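Local coordinates for periplasmic binding protein (Agrobacterium tumefaciens str. B6, PDB 5L9G), which binds the opine mannopine in the periplasm and probably delivers it to an ABC transporter for uptake, at residues 77-82 and 91-96; 98-103 and 114-119; 201-206 and 212-217. All blocks are in the same frame, centred on the assembly; numbering follows the deposited sequence.

Contact 1. Residues 77-82 and 91-96; sequences IQIGIA and GVLEKL. With MO0 (mannopine), chain C.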
loop_
_atom_site.group_PDB
_atom_site.type_symbol
_atom_site.label_atom_id
_atom_site.label_comp_id
_atom_site.label_asym_id
_atom_site.label_seq_id
_atom_site.Cartn_x
_atom_site.Cartn_y
_atom_site.Cartn_z
ATOM N N ILE A 77 11.043 -9.087 2.888
ATOM C CA ILE A 77 10.563 -7.962 2.088
ATOM C C ILE A 77 9.137 -7.651 2.483
ATOM O O ILE A 77 8.325 -8.575 2.674
ATOM C CB ILE A 77 10.702 -8.170 0.548
ATOM C CG1 ILE A 77 10.051 -9.508 0.069
ATOM C CG2 ILE A 77 12.173 -8.050 0.121
ATOM C CD1 ILE A 77 9.930 -9.674 -1.463
ATOM N N GLN A 78 8.838 -6.352 2.623
ATOM C CA GLN A 78 7.471 -5.927 2.882
ATOM C C GLN A 78 6.884 -5.643 1.503
ATOM O O GLN A 78 7.396 -4.793 0.774
ATOM C CB GLN A 78 7.416 -4.692 3.791
ATOM C CG GLN A 78 5.991 -4.248 4.102
ATOM C CD GLN A 78 5.496 -3.305 3.028
ATOM O OE1 GLN A 78 6.050 -2.221 2.846
ATOM N NE2 GLN A 78 4.531 -3.737 2.232
ATOM N N ILE A 79 5.831 -6.379 1.139
ATOM C CA ILE A 79 5.145 -6.206 -0.142
ATOM C C ILE A 79 3.650 -5.977 0.057
ATOM O O ILE A 79 3.126 -6.201 1.157
ATOM C CB ILE A 79 5.420 -7.413 -1.110
ATOM C CG1 ILE A 79 4.925 -8.761 -0.512
ATOM C CG2 ILE A 79 6.911 -7.457 -1.539
ATOM C CD1 ILE A 79 4.807 -9.953 -1.539
ATOM N N GLY A 80 2.970 -5.551 -1.008
ATOM C CA GLY A 80 1.520 -5.395 -0.985
ATOM C C GLY A 80 0.889 -6.749 -1.291
ATOM O O GLY A 80 1.450 -7.550 -2.057
ATOM N N ILE A 81 -0.272 -7.030 -0.679
ATOM C CA ILE A 81 -0.988 -8.301 -0.871
ATOM C C ILE A 81 -1.233 -8.627 -2.354
ATOM O O ILE A 81 -1.284 -9.808 -2.714
ATOM C CB ILE A 81 -2.309 -8.332 -0.039
ATOM C CG1 ILE A 81 -2.875 -9.771 0.092
ATOM C CG2 ILE A 81 -3.355 -7.325 -0.576
ATOM C CD1 ILE A 81 -4.074 -9.960 1.061
ATOM N N ALA A 82 -1.441 -7.593 -3.193
ATOM C CA ALA A 82 -1.743 -7.790 -4.615
ATOM C C ALA A 82 -0.501 -8.042 -5.471
ATOM O O ALA A 82 -0.651 -8.416 -6.633
ATOM C CB ALA A 82 -2.583 -6.635 -5.157
ATOM N N GLY A 91 8.687 -17.135 -8.780
ATOM C CA GLY A 91 9.626 -17.857 -7.924
ATOM C C GLY A 91 10.492 -16.949 -7.072
ATOM O O GLY A 91 11.642 -17.283 -6.777
ATOM N N VAL A 92 9.940 -15.798 -6.657
ATOM C CA VAL A 92 10.657 -14.791 -5.864
ATOM C C VAL A 92 10.493 -15.025 -4.348
ATOM O O VAL A 92 11.310 -14.543 -3.560
ATOM C CB VAL A 92 10.234 -13.358 -6.319
ATOM C CG1 VAL A 92 10.913 -12.255 -5.504
ATOM C CG2 VAL A 92 10.530 -13.172 -7.801
ATOM N N LEU A 93 9.477 -15.806 -3.947
ATOM C CA LEU A 93 9.166 -15.983 -2.528
ATOM C C LEU A 93 9.408 -17.372 -1.964
ATOM O O LEU A 93 9.089 -18.372 -2.608
ATOM C CB LEU A 93 7.693 -15.568 -2.272
ATOM C CG LEU A 93 7.252 -14.171 -2.760
ATOM C CD1 LEU A 93 5.810 -13.877 -2.352
ATOM C CD2 LEU A 93 8.184 -13.045 -2.209
ATOM N N GLU A 94 9.945 -17.428 -0.733
ATOM C CA GLU A 94 10.122 -18.664 0.021
ATOM C C GLU A 94 8.752 -19.044 0.577
ATOM O O GLU A 94 7.978 -18.146 0.933
ATOM C CB GLU A 94 11.052 -18.449 1.221
ATOM C CG GLU A 94 12.534 -18.494 0.903
ATOM C CD GLU A 94 13.157 -19.833 0.544
ATOM O OE1 GLU A 94 14.309 -19.821 0.056
ATOM O OE2 GLU A 94 12.512 -20.888 0.751
ATOM N N LYS A 95 8.458 -20.355 0.677
ATOM C CA LYS A 95 7.218 -20.808 1.311
ATOM C C LYS A 95 7.462 -20.674 2.819
ATOM O O LYS A 95 8.540 -21.046 3.300
ATOM C CB LYS A 95 6.880 -22.272 0.936
ATOM C CG LYS A 95 5.711 -22.393 -0.033
ATOM C CD LYS A 95 6.180 -22.321 -1.482
ATOM C CE LYS A 95 5.048 -22.267 -2.475
ATOM N NZ LYS A 95 5.514 -21.730 -3.779
ATOM N N LEU A 96 6.517 -20.083 3.549
ATOM C CA LEU A 96 6.680 -19.879 4.991
ATOM C C LEU A 96 6.372 -21.142 5.795
ATOM O O LEU A 96 5.608 -21.993 5.324
ATOM C CB LEU A 96 5.814 -18.694 5.467
ATOM C CG LEU A 96 6.160 -17.327 4.852
ATOM C CD1 LEU A 96 5.155 -16.275 5.253
ATOM C CD2 LEU A 96 7.556 -16.855 5.265
HETATM O OAB MO0 C . 4.783 -4.758 -3.046
HETATM C CAF MO0 C . 5.788 -3.801 -3.248
HETATM C CAG MO0 C . 5.325 -2.381 -2.979
HETATM O OAC MO0 C . 4.782 -1.834 -4.130
HETATM C CAH MO0 C . 4.453 -2.226 -1.757
HETATM O OAM MO0 C . 5.060 -2.736 -0.629
HETATM C CAI MO0 C . 3.928 -0.814 -1.499
HETATM O OAD MO0 C . 4.978 0.077 -1.271
HETATM C CAJ MO0 C . 2.887 -0.780 -0.417
HETATM O OAE MO0 C . 1.818 -1.606 -0.779
HETATM C CAK MO0 C . 2.406 0.628 -0.035
HETATM N N MO0 C . 2.486 0.780 1.423
HETATM C CA MO0 C . 1.825 2.016 1.909
HETATM C C MO0 C . 2.862 3.063 2.240
HETATM O O MO0 C . 4.060 2.854 1.950
HETATM C CB MO0 C . 0.903 1.777 3.081
HETATM C CG MO0 C . 1.647 1.584 4.385
HETATM C CD MO0 C . 0.850 0.871 5.420
HETATM O OE1 MO0 C . 0.239 1.641 6.419
HETATM N NE2 MO0 C . 0.710 -0.362 5.454
HETATM O OXT MO0 C . 2.535 4.182 2.746
#
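Leu93 sends its two methyl groups to two different isoleucines of strand 76-80. Its CD2 meets Ile77, whose side chain slants across that of Leu93, with Ile77 CD1 3.9 Å from Leu93 CD2. The other branch is met end to end by Ile79, and Ile79 CD1 lies 4.1 Å from Leu93 CD1. Both isoleucines wedge CG1 between their own backbone N and carbonyl carbon (chi1 near +60°) and then extend, which brings their CD1 methyls to the same leucine. Ile77 and Ile79 share one side of the strand because they are two residues apart; Gln78, between them, points to the ligand. Gln78 NE2 gives a weak bond to mannopine OAM (3.1 Å, bent to 135°), while OE1 accepts from Trp32 NE1 and is also bonded to Ser27 OG, which fixes the amide's rotation. Gly80 N donates a straighter bond, 163°, to mannopine OAB at 2.8 Å. Helix 84-89 closes in a Schellman motif at Gly91, and the loop that follows packs behind a strand that lines the pocket. The CD1 methyls thus pack on Leu93 while the Gln78 amide and Gly80 backbone N bind mannopine; Ile79 serves both, with Ile79 CB 3.3 Å from mannopine OAB.

Contact 2. Residues 98-103 and 114-119; sequences PDIVNK and SFVANS. With MO0 (mannopine), chain C.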
loop_
_atom_site.group_PDB
_atom_site.type_symbol
_atom_site.label_atom_id
_atom_site.label_comp_id
_atom_site.label_asym_id
_atom_site.label_seq_id
_atom_site.Cartn_x
_atom_site.Cartn_y
_atom_site.Cartn_z
ATOM N N PRO A 98 4.700 -23.751 8.416
ATOM C CA PRO A 98 3.242 -23.930 8.544
ATOM C C PRO A 98 2.494 -23.041 9.544
ATOM O O PRO A 98 1.498 -22.418 9.150
ATOM C CB PRO A 98 3.099 -25.406 8.916
ATOM C CG PRO A 98 4.286 -26.058 8.331
ATOM C CD PRO A 98 5.396 -25.060 8.408
ATOM N N ASP A 99 2.924 -22.997 10.819
ATOM C CA ASP A 99 2.181 -22.232 11.822
ATOM C C ASP A 99 2.881 -20.920 12.229
ATOM O O ASP A 99 2.921 -20.587 13.416
ATOM C CB ASP A 99 1.841 -23.123 13.045
ATOM C CG ASP A 99 0.861 -24.267 12.777
ATOM O OD1 ASP A 99 -0.055 -24.090 11.935
ATOM O OD2 ASP A 99 0.978 -25.319 13.445
ATOM N N ILE A 100 3.382 -20.157 11.233
ATOM C CA ILE A 100 4.073 -18.869 11.441
ATOM C C ILE A 100 3.149 -17.864 12.188
ATOM O O ILE A 100 3.622 -17.091 13.021
ATOM C CB ILE A 100 4.702 -18.326 10.124
ATOM C CG1 ILE A 100 5.644 -17.130 10.388
ATOM C CG2 ILE A 100 3.653 -18.016 9.047
ATOM C CD1 ILE A 100 6.892 -17.088 9.519
ATOM N N VAL A 101 1.840 -17.929 11.919
ATOM C CA VAL A 101 0.771 -17.203 12.604
ATOM C C VAL A 101 -0.430 -18.143 12.659
ATOM O O VAL A 101 -0.484 -19.127 11.922
ATOM C CB VAL A 101 0.372 -15.838 11.959
ATOM C CG1 VAL A 101 1.498 -14.811 12.057
ATOM C CG2 VAL A 101 -0.118 -16.004 10.521
ATOM N N ASN A 102 -1.398 -17.807 13.502
ATOM C CA ASN A 102 -2.696 -18.458 13.584
ATOM C C ASN A 102 -3.566 -17.577 12.666
ATOM O O ASN A 102 -3.806 -16.407 12.976
ATOM C CB ASN A 102 -3.201 -18.454 15.041
ATOM C CG ASN A 102 -4.577 -19.036 15.269
ATOM O OD1 ASN A 102 -5.306 -19.398 14.342
ATOM N ND2 ASN A 102 -4.973 -19.115 16.531
ATOM N N LYS A 103 -3.995 -18.123 11.505
ATOM C CA LYS A 103 -4.800 -17.391 10.506
ATOM C C LYS A 103 -6.094 -16.767 11.072
ATOM O O LYS A 103 -6.516 -15.719 10.578
ATOM C CB LYS A 103 -5.093 -18.262 9.275
ATOM C CG LYS A 103 -3.852 -18.578 8.442
ATOM C CD LYS A 103 -4.211 -19.248 7.128
ATOM C CE LYS A 103 -2.989 -19.599 6.315
ATOM N NZ LYS A 103 -3.345 -19.967 4.921
ATOM N N SER A 114 2.973 -17.851 1.539
ATOM C CA SER A 114 4.184 -17.069 1.270
ATOM C C SER A 114 4.140 -15.627 1.783
ATOM O O SER A 114 5.029 -14.840 1.459
ATOM C CB SER A 114 4.436 -17.056 -0.236
ATOM O OG SER A 114 4.518 -18.379 -0.742
ATOM N N PHE A 115 3.118 -15.269 2.559
ATOM C CA PHE A 115 2.906 -13.886 2.986
ATOM C C PHE A 115 2.111 -13.826 4.277
ATOM O O PHE A 115 1.115 -14.551 4.422
ATOM C CB PHE A 115 2.134 -13.172 1.852
ATOM C CG PHE A 115 1.592 -11.774 2.071
ATOM C CD1 PHE A 115 0.347 -11.577 2.658
ATOM C CD2 PHE A 115 2.296 -10.664 1.623
ATOM C CE1 PHE A 115 -0.167 -10.281 2.834
ATOM C CE2 PHE A 115 1.775 -9.377 1.778
ATOM C CZ PHE A 115 0.538 -9.199 2.369
ATOM N N VAL A 116 2.530 -12.934 5.187
ATOM C CA VAL A 116 1.853 -12.672 6.461
ATOM C C VAL A 116 1.540 -11.170 6.509
ATOM O O VAL A 116 2.464 -10.348 6.498
ATOM C CB VAL A 116 2.645 -13.137 7.725
ATOM C CG1 VAL A 116 1.872 -12.798 8.997
ATOM C CG2 VAL A 116 2.946 -14.632 7.685
ATOM N N ALA A 117 0.247 -10.817 6.589
ATOM C CA ALA A 117 -0.181 -9.413 6.670
ATOM C C ALA A 117 0.387 -8.738 7.923
ATOM O O ALA A 117 0.571 -9.394 8.960
ATOM C CB ALA A 117 -1.703 -9.328 6.700
ATOM N N ASN A 118 0.708 -7.442 7.816
ATOM C CA ASN A 118 1.110 -6.678 8.980
ATOM C C ASN A 118 0.159 -5.471 9.187
ATOM O O ASN A 118 0.122 -4.923 10.288
ATOM C CB ASN A 118 2.607 -6.248 8.946
ATOM C CG ASN A 118 2.961 -5.076 8.045
ATOM O OD1 ASN A 118 2.208 -4.653 7.167
ATOM N ND2 ASN A 118 4.119 -4.475 8.273
ATOM N N SER A 119 -0.605 -5.057 8.140
ATOM C CA SER A 119 -1.465 -3.877 8.255
ATOM C C SER A 119 -2.485 -3.746 7.141
ATOM O O SER A 119 -2.348 -4.365 6.082
ATOM C CB SER A 119 -0.594 -2.606 8.230
ATOM O OG SER A 119 0.121 -2.535 7.007
HETATM O OAB MO0 C . 4.783 -4.758 -3.046
HETATM C CAF MO0 C . 5.788 -3.801 -3.248
HETATM C CAG MO0 C . 5.325 -2.381 -2.979
HETATM O OAC MO0 C . 4.782 -1.834 -4.130
HETATM C CAH MO0 C . 4.453 -2.226 -1.757
HETATM O OAM MO0 C . 5.060 -2.736 -0.629
HETATM C CAI MO0 C . 3.928 -0.814 -1.499
HETATM O OAD MO0 C . 4.978 0.077 -1.271
HETATM C CAJ MO0 C . 2.887 -0.780 -0.417
HETATM O OAE MO0 C . 1.818 -1.606 -0.779
HETATM C CAK MO0 C . 2.406 0.628 -0.035
HETATM N N MO0 C . 2.486 0.780 1.423
HETATM C CA MO0 C . 1.825 2.016 1.909
HETATM C C MO0 C . 2.862 3.063 2.240
HETATM O O MO0 C . 4.060 2.854 1.950
HETATM C CB MO0 C . 0.903 1.777 3.081
HETATM C CG MO0 C . 1.647 1.584 4.385
HETATM C CD MO0 C . 0.850 0.871 5.420
HETATM O OE1 MO0 C . 0.239 1.641 6.419
HETATM N NE2 MO0 C . 0.710 -0.362 5.454
HETATM O OXT MO0 C . 2.535 4.182 2.746
#
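Val116, near the start of strand 115-128, carries the contact with the loop residues Ile100 and Val101, one methyl to each. Just before it, the Phe115 side chain leaves its backbone on the side turned from the 98-103 loop and packs against Ile79, Ile81 and Glu84. The chain then brings Val116 round to face the loop. Its CG1, placed opposite the backbone N (chi1 179°), comes end on to Val101, with Val116 CG1 3.7 Å from Val101 CG1. The same Val116 methyl lies 4.1 Å from Val101 CG2, so CG1 meets both branches of that valine. CG2 of Val116 takes the other neighbour, approaching Ile100 at a slant, with Val116 CG2 3.7 Å from Ile100 CG2. Ser274 touches both valines and adds to their surroundings. Farther along, Asn118 and Ser119 form a classic beta bulge in this strand, both facing Asp252 of strand 240-256. Ser119 OG accepts a bond from mannopine NE2 at 2.7 Å with an angle of 135°, at the amide end of the ligand, and the same side chain touches Trp32 and Thr288. Within a few residues the strand therefore passes from methyl packing against a surface loop to polar recognition of mannopine: dispersion and burial of apolar surface hold Val116 to the loop, whereas a directional bond engages Ser119.

Contact 3. Residues 201-206 and 212-217; sequences VSVWWE and AQLIKD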
loop_
_atom_site.group_PDB
_atom_site.type_symbol
_atom_site.label_atom_id
_atom_site.label_comp_id
_atom_site.label_asym_id
_atom_site.label_seq_id
_atom_site.Cartn_x
_atom_site.Cartn_y
_atom_site.Cartn_z
ATOM N N VAL A 201 -1.705 15.337 -15.221
ATOM C CA VAL A 201 -0.878 14.690 -14.195
ATOM C C VAL A 201 0.509 15.327 -14.238
ATOM O O VAL A 201 1.278 15.056 -15.158
ATOM C CB VAL A 201 -0.831 13.140 -14.313
ATOM C CG1 VAL A 201 0.035 12.530 -13.203
ATOM C CG2 VAL A 201 -2.245 12.543 -14.294
ATOM N N SER A 202 0.814 16.196 -13.256
ATOM C CA SER A 202 2.102 16.899 -13.181
ATOM C C SER A 202 3.260 16.031 -12.706
ATOM O O SER A 202 4.415 16.292 -13.075
ATOM C CB SER A 202 1.984 18.147 -12.307
ATOM O OG SER A 202 1.645 17.839 -10.964
ATOM N N VAL A 203 2.974 15.019 -11.867
ATOM C CA VAL A 203 4.013 14.152 -11.299
ATOM C C VAL A 203 3.457 12.749 -11.095
ATOM O O VAL A 203 2.335 12.586 -10.594
ATOM C CB VAL A 203 4.608 14.751 -9.977
ATOM C CG1 VAL A 203 3.519 15.228 -9.064
ATOM C CG2 VAL A 203 5.562 13.783 -9.259
ATOM N N TRP A 204 4.260 11.738 -11.478
ATOM C CA TRP A 204 3.945 10.333 -11.248
ATOM C C TRP A 204 4.862 9.980 -10.070
ATOM O O TRP A 204 6.063 9.720 -10.249
ATOM C CB TRP A 204 4.227 9.477 -12.500
ATOM C CG TRP A 204 3.452 9.918 -13.704
ATOM C CD1 TRP A 204 3.899 10.722 -14.709
ATOM C CD2 TRP A 204 2.099 9.562 -14.045
ATOM N NE1 TRP A 204 2.899 10.921 -15.635
ATOM C CE2 TRP A 204 1.799 10.190 -15.274
ATOM C CE3 TRP A 204 1.096 8.799 -13.413
ATOM C CZ2 TRP A 204 0.547 10.068 -15.893
ATOM C CZ3 TRP A 204 -0.138 8.659 -14.036
ATOM C CH2 TRP A 204 -0.405 9.292 -15.262
ATOM N N TRP A 205 4.318 10.116 -8.843
ATOM C CA TRP A 205 5.113 9.924 -7.630
ATOM C C TRP A 205 5.565 8.476 -7.493
ATOM O O TRP A 205 4.849 7.558 -7.902
ATOM C CB TRP A 205 4.401 10.465 -6.381
ATOM C CG TRP A 205 3.114 9.770 -6.059
ATOM C CD1 TRP A 205 1.857 10.160 -6.407
ATOM C CD2 TRP A 205 2.968 8.571 -5.285
ATOM N NE1 TRP A 205 0.929 9.258 -5.920
ATOM C CE2 TRP A 205 1.590 8.266 -5.239
ATOM C CE3 TRP A 205 3.878 7.720 -4.625
ATOM C CZ2 TRP A 205 1.098 7.138 -4.580
ATOM C CZ3 TRP A 205 3.383 6.612 -3.955
ATOM C CH2 TRP A 205 2.012 6.321 -3.948
ATOM N N GLU A 206 6.757 8.278 -6.932
ATOM C CA GLU A 206 7.364 6.947 -6.833
ATOM C C GLU A 206 7.402 6.349 -5.430
ATOM O O GLU A 206 7.419 5.128 -5.294
ATOM C CB GLU A 206 8.776 6.982 -7.430
ATOM C CG GLU A 206 8.770 7.513 -8.854
ATOM C CD GLU A 206 10.066 7.353 -9.627
ATOM O OE1 GLU A 206 11.002 6.702 -9.108
ATOM O OE2 GLU A 206 10.131 7.863 -10.767
ATOM N N ALA A 212 4.302 12.522 0.255
ATOM C CA ALA A 212 4.155 13.359 1.453
ATOM C C ALA A 212 4.854 14.725 1.224
ATOM O O ALA A 212 4.308 15.766 1.618
ATOM C CB ALA A 212 4.757 12.643 2.661
ATOM N N GLN A 213 6.038 14.731 0.571
ATOM C CA GLN A 213 6.768 15.975 0.318
ATOM C C GLN A 213 6.009 16.874 -0.668
ATOM O O GLN A 213 5.918 18.087 -0.447
ATOM C CB GLN A 213 8.216 15.692 -0.171
ATOM C CG GLN A 213 9.147 16.904 -0.089
ATOM C CD GLN A 213 9.212 17.452 1.316
ATOM O OE1 GLN A 213 9.574 16.756 2.264
ATOM N NE2 GLN A 213 8.880 18.709 1.486
ATOM N N LEU A 214 5.438 16.277 -1.734
ATOM C CA LEU A 214 4.619 17.026 -2.713
ATOM C C LEU A 214 3.470 17.744 -1.978
ATOM O O LEU A 214 3.203 18.906 -2.252
ATOM C CB LEU A 214 4.007 16.071 -3.739
ATOM C CG LEU A 214 4.990 15.506 -4.770
ATOM C CD1 LEU A 214 4.294 14.384 -5.569
ATOM C CD2 LEU A 214 5.502 16.606 -5.723
ATOM N N ILE A 215 2.849 17.046 -1.019
ATOM C CA ILE A 215 1.738 17.545 -0.194
ATOM C C ILE A 215 2.227 18.683 0.722
ATOM O O ILE A 215 1.661 19.772 0.717
ATOM C CB ILE A 215 1.080 16.373 0.600
ATOM C CG1 ILE A 215 0.402 15.386 -0.379
ATOM C CG2 ILE A 215 0.065 16.924 1.636
ATOM C CD1 ILE A 215 -0.046 14.058 0.224
ATOM N N LYS A 216 3.322 18.448 1.447
ATOM C CA LYS A 216 3.892 19.476 2.329
ATOM C C LYS A 216 4.277 20.747 1.565
ATOM O O LYS A 216 4.041 21.844 2.052
ATOM C CB LYS A 216 5.100 18.918 3.086
ATOM C CG LYS A 216 4.734 17.923 4.202
ATOM C CD LYS A 216 5.990 17.385 4.892
ATOM C CE LYS A 216 6.663 16.285 4.100
ATOM N NZ LYS A 216 7.553 15.439 4.944
ATOM N N ASP A 217 4.821 20.617 0.336
ATOM C CA ASP A 217 5.238 21.787 -0.444
ATOM C C ASP A 217 4.081 22.421 -1.241
ATOM O O ASP A 217 4.287 23.459 -1.873
ATOM C CB ASP A 217 6.368 21.388 -1.414
ATOM C CG ASP A 217 7.676 21.071 -0.723
ATOM O OD1 ASP A 217 8.037 21.795 0.235
ATOM O OD2 ASP A 217 8.368 20.157 -1.181
#
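This is an apolar strand-to-helix contact within a beta-alpha unit of the periplasmic binding protein fold, in which helix 208-216 follows strand 201-205 and packs back against it. The strand pairs in parallel with strand 153-156, which in turn pairs in parallel with strand 222-226, the next strand after the helix. The chain thus makes a beta-alpha-beta crossover, with strand 153-156 lying between the two strands that the helix joins. Leu214 is the helix residue that reaches the strand. Its backbone is closest to that of Trp205, with 8.7 Å between Leu214 CA and Trp205 CA, but its main side-chain partner is Val203. The two side chains run end to end, and CD1 of Leu214 meets both valine methyls, at 3.7 Å from Val203 CG1 and 3.9 Å from Val203 CG2. Leu214 CD2 adds a longer approach of 4.1 Å to Val203 CG1. Trp205, two residues on and on the same side of the strand, offers its CB rather than its ring: chi1 of 63° sets CG between the backbone N and carbonyl carbon, and the indole leads away from the leucine. There it stacks with Trp156, meets Trp226 edge-to-face, and bonds through NE1 to Ile224 O, so its polar edge is tied to strand 222-226. On the other side of strand 201-205, Trp204 carries CG1 of Val201 over the centre of one indole face, 3.5 Å above the plane. Near the end of the helix, Gln213 NE2 donates to Asp217 OD2 at 3.1 Å, nearly straight at 165°, meeting that oxygen from above the carboxylate plane.

In the fold
Contacts 1 and 2 are neighbours, with centres about 11 Å apart, and share the loop that follows helix 84-89. They touch directly through Leu96, whose CD1 lies 3.5 Å from Phe115 N and 3.7 Å from Val116 CG2. Both reach mannopine, contact 1 at its hydroxylated chain and contact 2 at its amide end; Asp83, Arg229, Asp252 and Thr288 are among its further partners. Contact 3 lies on the opposite side of the chain's centre, with its centre about 28 Å from that of contact 1 and about 33 Å from that of contact 2. It makes no touch with either, although the Trp205 side chain comes to about 7 Å from mannopine.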